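PDB 4L8J: putative efflux transporter, which probably acts as the periplasmic membrane-fusion (adaptor) subunit of an efflux or secretion system, as in other HlyD-family proteins. Local coordinates for residues T83-V88 and A110-A115. Numbering follows the deposited sequence.
Sequences TAAAQV and ANYQKA
Tyr112 lies along the surface of the facing helix and packs against Val88 and Ala85 with successive atoms of its side chain. At the root, Tyr112 CB sits against the methyl CG2 of Val88 at 3.4 Å, the shortest approach between the segments, and the two side chains cross at about a right angle; Tyr112 CG is 4.0 Å from Val88 CG2. CG anti to the backbone N (chi1 168°) places the ring beside Ala84 and Ala85. Tyr112 CD1 then rests 3.7 Å from Ala85 CA, and Tyr112 CE1 reaches Ala85 CB, also at 3.7 Å. The helices 68-95 and 102-127 that meet here form an antiparallel helical hairpin projecting from the barrel-sandwich (lipoyl-like) domain, consistent with that of HlyD-family membrane-fusion proteins; the axes of 83-88 and 110-115 approach to 8.7 Å, with 155° between their N-to-C directions. The small side chains of Ala84 and Ala115 are consistent with this close spacing: Ala84 CB fits over Tyr112 CA and touches Ala115 CB at 3.8 Å. No hydrogen bond joins the two segments. At the tip of the ring, the hydroxyls of Tyr112 and Tyr81, one turn back from Ala85 on helix 68-95, share a hydrogen bond, and the two rings meet with their planes at about 40°.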
ATOM      1  N   THR A  83     -32.598 -75.298  39.074  1.00 44.13           N
ATOM      2  CA  THR A  83     -33.661 -75.983  39.835  1.00 43.31           C
ATOM      3  C   THR A  83     -34.774 -74.980  40.181  1.00 45.88           C
ATOM      4  O   THR A  83     -35.948 -75.307  40.013  1.00 46.74           O
ATOM      5  CB  THR A  83     -33.101 -76.643  41.118  1.00 49.77           C
ATOM      6  OG1 THR A  83     -32.073 -77.555  40.772  1.00 49.58           O
ATOM      7  CG2 THR A  83     -34.170 -77.388  41.922  1.00 48.64           C
ATOM      8  N   ALA A  84     -34.422 -73.768  40.662  1.00 41.14           N
ATOM      9  CA  ALA A  84     -35.440 -72.762  41.020  1.00 39.74           C
ATOM     10  C   ALA A  84     -36.219 -72.310  39.793  1.00 44.68           C
ATOM     11  O   ALA A  84     -37.431 -72.135  39.883  1.00 45.21           O
ATOM     12  CB  ALA A  84     -34.802 -71.565  41.705  1.00 39.53           C
ATOM     13  N   ALA A  85     -35.539 -72.154  38.641  1.00 41.07           N
ATOM     14  CA  ALA A  85     -36.195 -71.744  37.394  1.00 41.22           C
ATOM     15  C   ALA A  85     -37.201 -72.820  36.914  1.00 44.81           C
ATOM     16  O   ALA A  85     -38.315 -72.483  36.520  1.00 42.72           O
ATOM     17  CB  ALA A  85     -35.142 -71.458  36.312  1.00 41.98           C
ATOM     18  N   ALA A  86     -36.808 -74.105  36.969  1.00 44.78           N
ATOM     19  CA  ALA A  86     -37.660 -75.222  36.559  1.00 45.25           C
ATOM     20  C   ALA A  86     -38.885 -75.329  37.489  1.00 49.08           C
ATOM     21  O   ALA A  86     -40.001 -75.553  36.994  1.00 49.22           O
ATOM     22  CB  ALA A  86     -36.868 -76.516  36.564  1.00 46.79           C
ATOM     23  N   GLN A  87     -38.659 -75.155  38.829  1.00 43.58           N
ATOM     24  CA  GLN A  87     -39.739 -75.231  39.801  0.50 43.25           C
ATOM     25  C   GLN A  87     -40.762 -74.083  39.585  1.00 46.49           C
ATOM     26  O   GLN A  87     -41.955 -74.370  39.630  1.00 46.59           O
ATOM     27  CB  GLN A  87     -39.220 -75.271  41.251  0.50 44.03           C
ATOM     28  CG  GLN A  87     -40.270 -75.781  42.261  0.50 47.82           C
ATOM     29  CD  GLN A  87     -40.677 -77.212  41.972  0.50 50.46           C
ATOM     30  OE1 GLN A  87     -39.876 -78.130  42.069  0.50 43.74           O
ATOM     31  NE2 GLN A  87     -41.900 -77.421  41.510  0.50 43.80           N
ATOM     32  N   VAL A  88     -40.333 -72.829  39.263  1.00 42.67           N
ATOM     33  CA  VAL A  88     -41.283 -71.719  39.017  1.00 42.61           C
ATOM     34  C   VAL A  88     -42.093 -71.943  37.740  1.00 46.54           C
ATOM     35  O   VAL A  88     -43.269 -71.575  37.729  1.00 44.99           O
ATOM     36  CB  VAL A  88     -40.662 -70.286  39.005  1.00 47.58           C
ATOM     37  CG1 VAL A  88     -41.746 -69.206  39.045  1.00 46.78           C
ATOM     38  CG2 VAL A  88     -39.759 -70.091  40.186  1.00 48.01           C
ATOM     39  N   ALA A 110     -40.192 -65.958  44.877  1.00 36.92           N
ATOM     40  CA  ALA A 110     -39.223 -65.320  45.769  1.00 37.56           C
ATOM     41  C   ALA A 110     -37.921 -66.128  45.783  1.00 40.80           C
ATOM     42  O   ALA A 110     -36.851 -65.545  45.654  1.00 40.85           O
ATOM     43  CB  ALA A 110     -39.808 -65.197  47.176  1.00 38.69           C
ATOM     44  N   ASN A 111     -38.016 -67.463  45.838  1.00 38.16           N
ATOM     45  CA  ASN A 111     -36.864 -68.374  45.796  1.00 38.92           C
ATOM     46  C   ASN A 111     -36.086 -68.261  44.482  1.00 43.07           C
ATOM     47  O   ASN A 111     -34.855 -68.340  44.478  1.00 43.30           O
ATOM     48  CB  ASN A 111     -37.315 -69.820  45.992  1.00 41.49           C
ATOM     49  CG  ASN A 111     -37.655 -70.204  47.419  1.00 66.84           C
ATOM     50  OD1 ASN A 111     -37.411 -69.456  48.374  1.00 65.04           O
ATOM     51  ND2 ASN A 111     -38.195 -71.419  47.600  1.00 54.70           N
ATOM     52  N   TYR A 112     -36.805 -68.074  43.370  1.00 38.90           N
ATOM     53  CA  TYR A 112     -36.210 -67.920  42.047  1.00 37.41           C
ATOM     54  C   TYR A 112     -35.382 -66.634  41.983  1.00 39.92           C
ATOM     55  O   TYR A 112     -34.256 -66.675  41.495  1.00 39.67           O
ATOM     56  CB  TYR A 112     -37.307 -67.929  40.970  1.00 38.76           C
ATOM     57  CG  TYR A 112     -36.822 -67.502  39.604  1.00 41.15           C
ATOM     58  CD1 TYR A 112     -36.090 -68.372  38.798  1.00 43.58           C
ATOM     59  CD2 TYR A 112     -37.029 -66.204  39.146  1.00 40.97           C
ATOM     60  CE1 TYR A 112     -35.595 -67.966  37.560  1.00 44.21           C
ATOM     61  CE2 TYR A 112     -36.532 -65.785  37.915  1.00 41.97           C
ATOM     62  CZ  TYR A 112     -35.839 -66.678  37.113  1.00 52.24           C
ATOM     63  OH  TYR A 112     -35.355 -66.265  35.896  1.00 61.15           O
ATOM     64  N   GLN A 113     -35.924 -65.492  42.461  1.00 34.14           N
ATOM     65  CA  GLN A 113     -35.182 -64.230  42.442  1.00 33.33           C
ATOM     66  C   GLN A 113     -33.921 -64.328  43.319  1.00 38.44           C
ATOM     67  O   GLN A 113     -32.875 -63.839  42.917  1.00 37.14           O
ATOM     68  CB  GLN A 113     -36.063 -63.041  42.866  1.00 34.77           C
ATOM     69  CG  GLN A 113     -37.327 -62.862  41.976  1.00 52.62           C
ATOM     70  CD  GLN A 113     -37.147 -62.280  40.571  1.00 62.68           C
ATOM     71  OE1 GLN A 113     -36.038 -62.162  40.020  1.00 48.78           O
ATOM     72  NE2 GLN A 113     -38.262 -61.903  39.954  1.00 49.66           N
ATOM     73  N   LYS A 114     -34.015 -64.996  44.488  1.00 37.74           N
ATOM     74  CA  LYS A 114     -32.883 -65.231  45.391  1.00 38.35           C
ATOM     75  C   LYS A 114     -31.804 -66.019  44.653  1.00 40.95           C
ATOM     76  O   LYS A 114     -30.663 -65.582  44.625  1.00 41.11           O
ATOM     77  CB  LYS A 114     -33.348 -65.975  46.668  1.00 40.92           C
ATOM     78  CG  LYS A 114     -34.080 -65.052  47.648  1.00 57.48           C
ATOM     79  CD  LYS A 114     -35.070 -65.801  48.559  1.00 70.47           C
ATOM     80  CE  LYS A 114     -35.910 -64.880  49.428  1.00 78.53           C
ATOM     81  NZ  LYS A 114     -36.796 -63.974  48.637  1.00 80.95           N
ATOM     82  N   ALA A 115     -32.184 -67.143  44.005  1.00 37.83           N
ATOM     83  CA  ALA A 115     -31.288 -67.996  43.222  1.00 38.17           C
ATOM     84  C   ALA A 115     -30.686 -67.229  42.032  1.00 41.04           C
ATOM     85  O   ALA A 115     -29.496 -67.351  41.778  1.00 40.85           O
ATOM     86  CB  ALA A 115     -32.031 -69.224  42.734  1.00 39.02           C
TER